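PDB 3ZED: RNA-directed RNA polymerase from Infectious pancreatic necrosis virus, which probably copies the viral RNA genome by RNA-templated addition of ribonucleotides, and probably also becomes covalently attached to that RNA. Local coordinates for residues Lys591-Lys596 / Pro602-Ala607; Tyr613-Leu618 / Ser660-Asp665; Thr439-Ala444 / Arg727-Arg732. All coordinates share one frame; numbering follows the deposited sequence.

How the contacts relate
Three contacts sample distant parts of one polymerase chain. Contact 1 and contact 2 both draw on helix 604-621 of the thumb domain, the first at its N-terminal end, the second further along. Their centres are 14 Å apart and they touch, Lys591 CE lying 3.8 Å from Glu661 OE1. Contact 3 sits across the chain's centre from both, with nearest atoms about 27 Å from contact 1 and about 28 Å from contact 2. It ties the palm domain to the C-terminal region, and the chain loop it closes encloses the other two. All three lie away from the potassium ions and the predicted GTP site.

Contact 1: Lys591-Lys596 / Pro602-Ala607; sequences KGLENK and PGAEIA
Leu593 reaches across to the first turn of helix 604-621 through one of its two methyl branches. Its CD1 lies 3.8 Å from Glu605 OE1 and 4.0 Å from Ala604 O, while the apolar part of the meeting is CD1 against Ala604 CB at 4.4 Å. The leucine and glutamate side chains slide past each other in opposite directions. On the helix side, Glu605 is bent at its second torsion (chi2 51°), which turns the carboxylate back toward the leucine although its first bond does not aim there.

Further out, a helix start lies next to each side of the contact. Gly603 occupies the N-cap position before helix 604-621, and its O accepts from Ala607 N at 3.0 Å, closing the first turn that presents Ala604 and Glu605. Asn595 is the N-cap of the short helix 596-600, its OD1 taking the N-H of Leu598. The two segments flank this short helical connection in the thumb domain. Met659 packs on both Leu593 and Ala604.

Chemically, the contact is van der Waals in nature: a methyl touches Ala604 and one carboxylate oxygen of Glu605. Such touches are non-directional, so they impose no particular orientation on the carboxylate.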
loop_
_atom_site.group_PDB
_atom_site.type_symbol
_atom_site.label_atom_id
_atom_site.label_comp_id
_atom_site.label_asym_id
_atom_site.label_seq_id
_atom_site.Cartn_x
_atom_site.Cartn_y
_atom_site.Cartn_z
ATOM N N LYS B 591 -18.506 -8.261 1.042
ATOM C CA LYS B 591 -17.449 -9.240 0.768
ATOM C C LYS B 591 -17.757 -10.409 1.685
ATOM O O LYS B 591 -18.149 -10.182 2.845
ATOM C CB LYS B 591 -16.032 -8.688 1.041
ATOM C CG LYS B 591 -15.592 -7.545 0.159
ATOM C CD LYS B 591 -14.151 -7.168 0.433
ATOM C CE LYS B 591 -13.738 -5.953 -0.373
ATOM N NZ LYS B 591 -12.264 -5.739 -0.367
ATOM N N GLY B 592 -17.622 -11.628 1.182
ATOM C CA GLY B 592 -17.828 -12.816 1.999
ATOM C C GLY B 592 -16.547 -13.204 2.712
ATOM O O GLY B 592 -15.586 -12.425 2.742
ATOM N N LEU B 593 -16.512 -14.422 3.276
ATOM C CA LEU B 593 -15.288 -14.960 3.880
ATOM C C LEU B 593 -14.337 -15.353 2.754
ATOM O O LEU B 593 -14.622 -16.319 2.040
ATOM C CB LEU B 593 -15.591 -16.187 4.774
ATOM C CG LEU B 593 -16.087 -15.955 6.185
ATOM C CD1 LEU B 593 -16.410 -17.269 6.837
ATOM C CD2 LEU B 593 -15.049 -15.224 7.023
ATOM N N GLU B 594 -13.259 -14.581 2.543
ATOM C CA GLU B 594 -12.292 -14.881 1.478
ATOM C C GLU B 594 -11.015 -15.488 2.098
ATOM O O GLU B 594 -9.900 -14.972 1.954
ATOM C CB GLU B 594 -12.009 -13.643 0.618
ATOM C CG GLU B 594 -13.177 -13.289 -0.297
ATOM C CD GLU B 594 -13.131 -11.929 -0.970
ATOM O OE1 GLU B 594 -12.020 -11.370 -1.125
ATOM O OE2 GLU B 594 -14.212 -11.433 -1.363
ATOM N N ASN B 595 -11.229 -16.595 2.827
ATOM C CA ASN B 595 -10.239 -17.407 3.534
ATOM C C ASN B 595 -10.809 -18.812 3.649
ATOM O O ASN B 595 -11.748 -19.031 4.419
ATOM C CB ASN B 595 -9.914 -16.812 4.919
ATOM C CG ASN B 595 -8.755 -17.496 5.602
ATOM O OD1 ASN B 595 -8.940 -18.415 6.407
ATOM N ND2 ASN B 595 -7.530 -17.089 5.262
ATOM N N LYS B 596 -10.281 -19.745 2.831
ATOM C CA LYS B 596 -10.722 -21.141 2.747
ATOM C C LYS B 596 -10.673 -21.852 4.105
ATOM O O LYS B 596 -11.640 -22.530 4.460
ATOM C CB LYS B 596 -9.878 -21.910 1.719
ATOM N N PRO B 602 -16.476 -25.029 11.575
ATOM C CA PRO B 602 -17.929 -24.990 11.822
ATOM C C PRO B 602 -18.364 -23.749 12.608
ATOM O O PRO B 602 -17.635 -23.281 13.488
ATOM C CB PRO B 602 -18.199 -26.276 12.608
ATOM C CG PRO B 602 -16.911 -26.593 13.275
ATOM C CD PRO B 602 -15.810 -26.070 12.387
ATOM N N GLY B 603 -19.534 -23.221 12.243
ATOM C CA GLY B 603 -20.136 -22.033 12.843
ATOM C C GLY B 603 -19.581 -20.713 12.342
ATOM O O GLY B 603 -20.127 -19.659 12.674
ATOM N N ALA B 604 -18.491 -20.755 11.540
ATOM C CA ALA B 604 -17.806 -19.581 10.997
ATOM C C ALA B 604 -18.670 -18.808 10.005
ATOM O O ALA B 604 -18.688 -17.582 10.059
ATOM C CB ALA B 604 -16.506 -19.992 10.332
ATOM N N GLU B 605 -19.398 -19.516 9.129
ATOM C CA GLU B 605 -20.230 -18.914 8.092
ATOM C C GLU B 605 -21.434 -18.201 8.687
ATOM O O GLU B 605 -21.820 -17.142 8.188
ATOM C CB GLU B 605 -20.668 -19.970 7.060
ATOM C CG GLU B 605 -21.360 -19.418 5.813
ATOM C CD GLU B 605 -20.677 -18.286 5.062
ATOM O OE1 GLU B 605 -19.453 -18.382 4.799
ATOM O OE2 GLU B 605 -21.382 -17.314 4.708
ATOM N N ILE B 606 -22.011 -18.754 9.765
ATOM C CA ILE B 606 -23.161 -18.125 10.419
ATOM C C ILE B 606 -22.668 -16.974 11.335
ATOM O O ILE B 606 -23.406 -16.008 11.556
ATOM C CB ILE B 606 -24.083 -19.160 11.133
ATOM C CG1 ILE B 606 -25.407 -18.530 11.667
ATOM C CG2 ILE B 606 -23.348 -19.976 12.193
ATOM C CD1 ILE B 606 -26.258 -17.655 10.611
ATOM N N ALA B 607 -21.410 -17.061 11.815
ATOM C CA ALA B 607 -20.784 -16.005 12.609
ATOM C C ALA B 607 -20.491 -14.801 11.703
ATOM O O ALA B 607 -20.754 -13.662 12.101
ATOM C CB ALA B 607 -19.505 -16.513 13.263
#

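Contact 2: Tyr613-Leu618 / Ser660-Asp665; sequences YEAIRL and SEFGGD
Ala615 presents its CB to two residues of the 660-665 loop at once, 3.5 Å from Ser660 OG and 4.0 Å from Phe662 CD2. Relative to the Phe662 ring, this methyl comes in at the edge, near the ring plane. What offers that edge is a type I beta turn from Ser660 to Gly663, combined with an ST turn in which Ser660 OG accepts from Phe662 N at 3.2 Å, with an N-H...acceptor angle of 160°. The serine oxygen is placed for this by a first torsion of -179°, opposite its own backbone N. One bond therefore ties the two residues that Ala615 touches.

Ile616 continues the apolar strip, its CD1 arriving obliquely 4.1 Å from Phe662 CE2; Leu583 and Ser586 of helix 580-588 also pack on this isoleucine. Within the turn, Glu661 folds its CG over the centre of one face of the phenylalanine ring, 3.6 Å above the plane, and its carboxylate goes on to a salt bridge with Arg308.

Arg617, next along the helix, belongs to another flank. Its NH1 forms a salt bridge with Glu614 OE1 at 2.7 Å, met through the syn lone pair, the oxygen lying 23° out of the guanidinium plane. Ser635 and Arg639 of helix 625-645 also bind the Glu614 carboxylate, joining this charged flank to the next helix of the thumb domain.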
loop_
_atom_site.group_PDB
_atom_site.type_symbol
_atom_site.label_atom_id
_atom_site.label_comp_id
_atom_site.label_asym_id
_atom_site.label_seq_id
_atom_site.Cartn_x
_atom_site.Cartn_y
_atom_site.Cartn_z
ATOM N N TYR B 613 -23.509 -7.588 9.328
ATOM C CA TYR B 613 -24.515 -6.613 9.743
ATOM C C TYR B 613 -24.046 -5.747 10.918
ATOM O O TYR B 613 -24.391 -4.581 10.947
ATOM C CB TYR B 613 -25.845 -7.304 10.050
ATOM C CG TYR B 613 -26.442 -7.906 8.799
ATOM C CD1 TYR B 613 -26.796 -7.101 7.714
ATOM C CD2 TYR B 613 -26.555 -9.287 8.651
ATOM C CE1 TYR B 613 -27.275 -7.651 6.528
ATOM C CE2 TYR B 613 -27.023 -9.851 7.462
ATOM C CZ TYR B 613 -27.381 -9.028 6.404
ATOM O OH TYR B 613 -27.912 -9.554 5.255
ATOM N N GLU B 614 -23.214 -6.268 11.834
ATOM C CA GLU B 614 -22.687 -5.472 12.936
ATOM C C GLU B 614 -21.629 -4.475 12.447
ATOM O O GLU B 614 -21.648 -3.323 12.879
ATOM C CB GLU B 614 -22.096 -6.367 14.048
ATOM C CG GLU B 614 -23.109 -7.190 14.832
ATOM C CD GLU B 614 -24.098 -6.413 15.679
ATOM O OE1 GLU B 614 -25.072 -5.864 15.120
ATOM O OE2 GLU B 614 -23.922 -6.383 16.913
ATOM N N ALA B 615 -20.719 -4.905 11.536
ATOM C CA ALA B 615 -19.648 -4.059 11.004
ATOM C C ALA B 615 -20.203 -2.917 10.165
ATOM O O ALA B 615 -19.751 -1.789 10.346
ATOM C CB ALA B 615 -18.652 -4.874 10.203
ATOM N N ILE B 616 -21.223 -3.169 9.320
ATOM C CA ILE B 616 -21.842 -2.111 8.513
ATOM C C ILE B 616 -22.485 -1.030 9.464
ATOM O O ILE B 616 -22.393 0.173 9.185
ATOM C CB ILE B 616 -22.806 -2.633 7.406
ATOM C CG1 ILE B 616 -22.986 -1.594 6.285
ATOM C CG2 ILE B 616 -24.162 -3.099 7.930
ATOM C CD1 ILE B 616 -21.806 -1.485 5.265
ATOM N N ARG B 617 -23.031 -1.464 10.610
ATOM C CA ARG B 617 -23.591 -0.555 11.613
ATOM C C ARG B 617 -22.468 0.255 12.279
ATOM O O ARG B 617 -22.560 1.477 12.320
ATOM C CB ARG B 617 -24.391 -1.330 12.666
ATOM C CG ARG B 617 -25.659 -1.984 12.136
ATOM C CD ARG B 617 -26.252 -2.952 13.154
ATOM N NE ARG B 617 -26.855 -2.224 14.267
ATOM C CZ ARG B 617 -27.172 -2.757 15.442
ATOM N NH1 ARG B 617 -26.920 -4.035 15.690
ATOM N NH2 ARG B 617 -27.733 -2.016 16.379
ATOM N N LEU B 618 -21.394 -0.422 12.732
ATOM C CA LEU B 618 -20.239 0.166 13.417
ATOM C C LEU B 618 -19.538 1.271 12.646
ATOM O O LEU B 618 -19.165 2.292 13.234
ATOM C CB LEU B 618 -19.182 -0.909 13.695
ATOM C CG LEU B 618 -19.295 -1.752 14.921
ATOM C CD1 LEU B 618 -18.351 -2.919 14.816
ATOM C CD2 LEU B 618 -18.939 -0.966 16.136
ATOM N N SER B 660 -13.966 -9.529 8.470
ATOM C CA SER B 660 -14.586 -8.329 7.928
ATOM C C SER B 660 -13.616 -7.448 7.168
ATOM O O SER B 660 -12.463 -7.354 7.535
ATOM C CB SER B 660 -15.234 -7.537 9.065
ATOM O OG SER B 660 -15.885 -6.363 8.609
ATOM N N GLU B 661 -14.107 -6.762 6.128
ATOM C CA GLU B 661 -13.313 -5.786 5.359
ATOM C C GLU B 661 -13.036 -4.527 6.223
ATOM O O GLU B 661 -12.157 -3.749 5.895
ATOM C CB GLU B 661 -14.024 -5.401 4.047
ATOM C CG GLU B 661 -15.303 -4.594 4.206
ATOM C CD GLU B 661 -15.885 -4.130 2.883
ATOM O OE1 GLU B 661 -15.151 -3.472 2.112
ATOM O OE2 GLU B 661 -17.072 -4.419 2.614
ATOM N N PHE B 662 -13.815 -4.339 7.308
ATOM C CA PHE B 662 -13.702 -3.216 8.239
ATOM C C PHE B 662 -12.941 -3.605 9.504
ATOM O O PHE B 662 -12.853 -2.792 10.420
ATOM C CB PHE B 662 -15.109 -2.681 8.597
ATOM C CG PHE B 662 -15.911 -2.264 7.383
ATOM C CD1 PHE B 662 -15.442 -1.261 6.522
ATOM C CD2 PHE B 662 -17.113 -2.890 7.075
ATOM C CE1 PHE B 662 -16.185 -0.881 5.399
ATOM C CE2 PHE B 662 -17.846 -2.518 5.943
ATOM C CZ PHE B 662 -17.373 -1.523 5.112
ATOM N N GLY B 663 -12.416 -4.830 9.546
ATOM C CA GLY B 663 -11.679 -5.393 10.679
ATOM C C GLY B 663 -10.408 -4.663 11.075
ATOM O O GLY B 663 -10.121 -4.514 12.277
ATOM N N GLY B 664 -9.681 -4.178 10.061
ATOM C CA GLY B 664 -8.421 -3.462 10.202
ATOM C C GLY B 664 -8.468 -2.155 10.968
ATOM O O GLY B 664 -7.456 -1.455 11.026
ATOM N N ASP B 665 -9.592 -1.811 11.584
ATOM C CA ASP B 665 -9.670 -0.574 12.354
ATOM C C ASP B 665 -9.870 -0.864 13.870
ATOM O O ASP B 665 -8.999 -0.549 14.700
ATOM C CB ASP B 665 -10.798 0.326 11.804
ATOM C CG ASP B 665 -10.605 0.839 10.370
ATOM O OD1 ASP B 665 -9.754 1.764 10.168
ATOM O OD2 ASP B 665 -11.361 0.379 9.459
#

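Contact 3: Thr439-Ala444 / Arg727-Arg732; sequences TWATFA and RLLDQR
Arg732 and Ala441 bury more surface than any other residues where two helices pack at a signed crossing angle of -45°, the axes of these short segments coming within 11.0 Å. The pair joins helix 438-452, in the palm domain, to helix 724-732, in the C-terminal region. Arg732 carries most of the contact from its helix, with Leu729 beside it. The arginine leaves the helix extended (chi1 -174°, chi2 172°) and then bends at chi3, which brings one face of the guanidinium over Ala441 CB.

Ala441 supplies the small surface that this group meets. Its CB stands 3.6 Å above that face, offset toward the rim and near NE, while Leu729 CD1 touches the same methyl at 4.3 Å. Aliphatic carbon thus backs a cationic plane.

Thr442, the third residue, crosses the arginine at about a right angle, with OG1 3.1 Å from Arg732 NH1. The settled partner of this hydroxyl is Pro438 O, one turn back in its own helix, and Arg732 NH1 is hydrogen-bonded to Asn446 OD1. Leu740 of helix 740-752 packs on both Thr442 and Arg732, enclosing the buried charge further. A water links the two side chains: it gives a weak bond to Thr442 OG1 and, lying at the edge and in the plane of the guanidinium, accepts from Arg732 NH2 at 3.1 Å.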
loop_
_atom_site.group_PDB
_atom_site.type_symbol
_atom_site.label_atom_id
_atom_site.label_comp_id
_atom_site.label_asym_id
_atom_site.label_seq_id
_atom_site.Cartn_x
_atom_site.Cartn_y
_atom_site.Cartn_z
ATOM N N THR B 439 26.916 -4.622 -0.584
ATOM C CA THR B 439 25.970 -5.537 -1.252
ATOM C C THR B 439 24.525 -5.036 -1.123
ATOM O O THR B 439 23.803 -5.005 -2.126
ATOM C CB THR B 439 26.114 -6.953 -0.688
ATOM O OG1 THR B 439 27.418 -7.416 -1.013
ATOM C CG2 THR B 439 25.058 -7.936 -1.225
ATOM N N TRP B 440 24.125 -4.623 0.090
ATOM C CA TRP B 440 22.760 -4.149 0.309
ATOM C C TRP B 440 22.535 -2.748 -0.284
ATOM O O TRP B 440 21.423 -2.471 -0.733
ATOM C CB TRP B 440 22.373 -4.220 1.779
ATOM C CG TRP B 440 21.810 -5.564 2.123
ATOM C CD1 TRP B 440 22.498 -6.657 2.573
ATOM C CD2 TRP B 440 20.455 -5.992 1.932
ATOM N NE1 TRP B 440 21.636 -7.716 2.752
ATOM C CE2 TRP B 440 20.374 -7.335 2.366
ATOM C CE3 TRP B 440 19.291 -5.360 1.459
ATOM C CZ2 TRP B 440 19.184 -8.069 2.305
ATOM C CZ3 TRP B 440 18.103 -6.073 1.445
ATOM C CH2 TRP B 440 18.057 -7.413 1.858
ATOM N N ALA B 441 23.588 -1.905 -0.362
ATOM C CA ALA B 441 23.517 -0.588 -1.028
ATOM C C ALA B 441 23.308 -0.804 -2.537
ATOM O O ALA B 441 22.550 -0.062 -3.146
ATOM C CB ALA B 441 24.799 0.212 -0.781
ATOM N N THR B 442 23.917 -1.868 -3.113
ATOM C CA THR B 442 23.785 -2.238 -4.528
ATOM C C THR B 442 22.362 -2.717 -4.807
ATOM O O THR B 442 21.750 -2.275 -5.781
ATOM C CB THR B 442 24.824 -3.316 -4.900
ATOM O OG1 THR B 442 26.114 -2.813 -4.571
ATOM C CG2 THR B 442 24.781 -3.701 -6.388
ATOM N N PHE B 443 21.837 -3.621 -3.955
ATOM C CA PHE B 443 20.481 -4.107 -4.137
ATOM C C PHE B 443 19.508 -2.961 -4.058
ATOM O O PHE B 443 18.734 -2.777 -4.994
ATOM C CB PHE B 443 20.110 -5.193 -3.112
ATOM C CG PHE B 443 18.648 -5.577 -3.180
ATOM C CD1 PHE B 443 18.134 -6.244 -4.295
ATOM C CD2 PHE B 443 17.764 -5.188 -2.176
ATOM C CE1 PHE B 443 16.767 -6.552 -4.386
ATOM C CE2 PHE B 443 16.392 -5.482 -2.271
ATOM C CZ PHE B 443 15.901 -6.163 -3.375
ATOM N N ALA B 444 19.575 -2.159 -2.978
ATOM C CA ALA B 444 18.619 -1.073 -2.739
ATOM C C ALA B 444 18.684 0.044 -3.772
ATOM O O ALA B 444 17.634 0.453 -4.274
ATOM C CB ALA B 444 18.819 -0.497 -1.343
ATOM N N ARG B 727 26.808 11.175 0.353
ATOM C CA ARG B 727 27.345 11.590 -0.943
ATOM C C ARG B 727 27.703 10.371 -1.790
ATOM O O ARG B 727 27.406 10.363 -2.978
ATOM C CB ARG B 727 28.556 12.501 -0.765
ATOM C CG ARG B 727 28.177 13.961 -0.858
ATOM C CD ARG B 727 29.391 14.842 -1.023
ATOM N NE ARG B 727 29.881 15.245 0.294
ATOM C CZ ARG B 727 31.138 15.157 0.716
ATOM N NH1 ARG B 727 32.083 14.671 -0.083
ATOM N NH2 ARG B 727 31.458 15.542 1.944
ATOM N N LEU B 728 28.268 9.317 -1.162
ATOM C CA LEU B 728 28.599 8.059 -1.835
ATOM C C LEU B 728 27.335 7.376 -2.354
ATOM O O LEU B 728 27.346 6.845 -3.463
ATOM C CB LEU B 728 29.357 7.108 -0.889
ATOM C CG LEU B 728 30.840 7.407 -0.609
ATOM C CD1 LEU B 728 31.414 6.384 0.333
ATOM C CD2 LEU B 728 31.668 7.402 -1.891
ATOM N N LEU B 729 26.241 7.429 -1.569
ATOM C CA LEU B 729 24.944 6.837 -1.914
ATOM C C LEU B 729 24.290 7.600 -3.066
ATOM O O LEU B 729 23.684 6.983 -3.942
ATOM C CB LEU B 729 24.017 6.786 -0.693
ATOM C CG LEU B 729 22.956 5.698 -0.750
ATOM C CD1 LEU B 729 23.575 4.319 -0.432
ATOM C CD2 LEU B 729 21.780 6.034 0.179
ATOM N N ASP B 730 24.428 8.926 -3.077
ATOM C CA ASP B 730 23.935 9.752 -4.180
ATOM C C ASP B 730 24.757 9.489 -5.467
ATOM O O ASP B 730 24.174 9.382 -6.541
ATOM C CB ASP B 730 23.982 11.241 -3.803
ATOM C CG ASP B 730 23.261 12.141 -4.788
ATOM O OD1 ASP B 730 22.137 11.772 -5.218
ATOM O OD2 ASP B 730 23.803 13.226 -5.105
ATOM N N GLN B 731 26.093 9.344 -5.347
ATOM C CA GLN B 731 26.998 9.065 -6.478
ATOM C C GLN B 731 26.650 7.706 -7.112
ATOM O O GLN B 731 26.651 7.576 -8.349
ATOM C CB GLN B 731 28.467 9.096 -6.017
ATOM C CG GLN B 731 28.979 10.495 -5.672
ATOM C CD GLN B 731 30.340 10.502 -4.994
ATOM O OE1 GLN B 731 31.055 9.501 -4.949
ATOM N NE2 GLN B 731 30.740 11.643 -4.454
ATOM N N ARG B 732 26.280 6.723 -6.239
ATOM C CA ARG B 732 25.862 5.359 -6.570
ATOM C C ARG B 732 24.665 5.346 -7.567
ATOM O O ARG B 732 24.567 4.431 -8.390
ATOM C CB ARG B 732 25.500 4.616 -5.264
ATOM C CG ARG B 732 25.176 3.139 -5.412
ATOM C CD ARG B 732 25.024 2.442 -4.064
ATOM N NE ARG B 732 26.310 2.122 -3.432
ATOM C CZ ARG B 732 27.060 1.066 -3.735
ATOM N NH1 ARG B 732 26.705 0.251 -4.727
ATOM N NH2 ARG B 732 28.179 0.830 -3.069
HETATM O O HOH W 1 29.336 -1.691 -4.520
#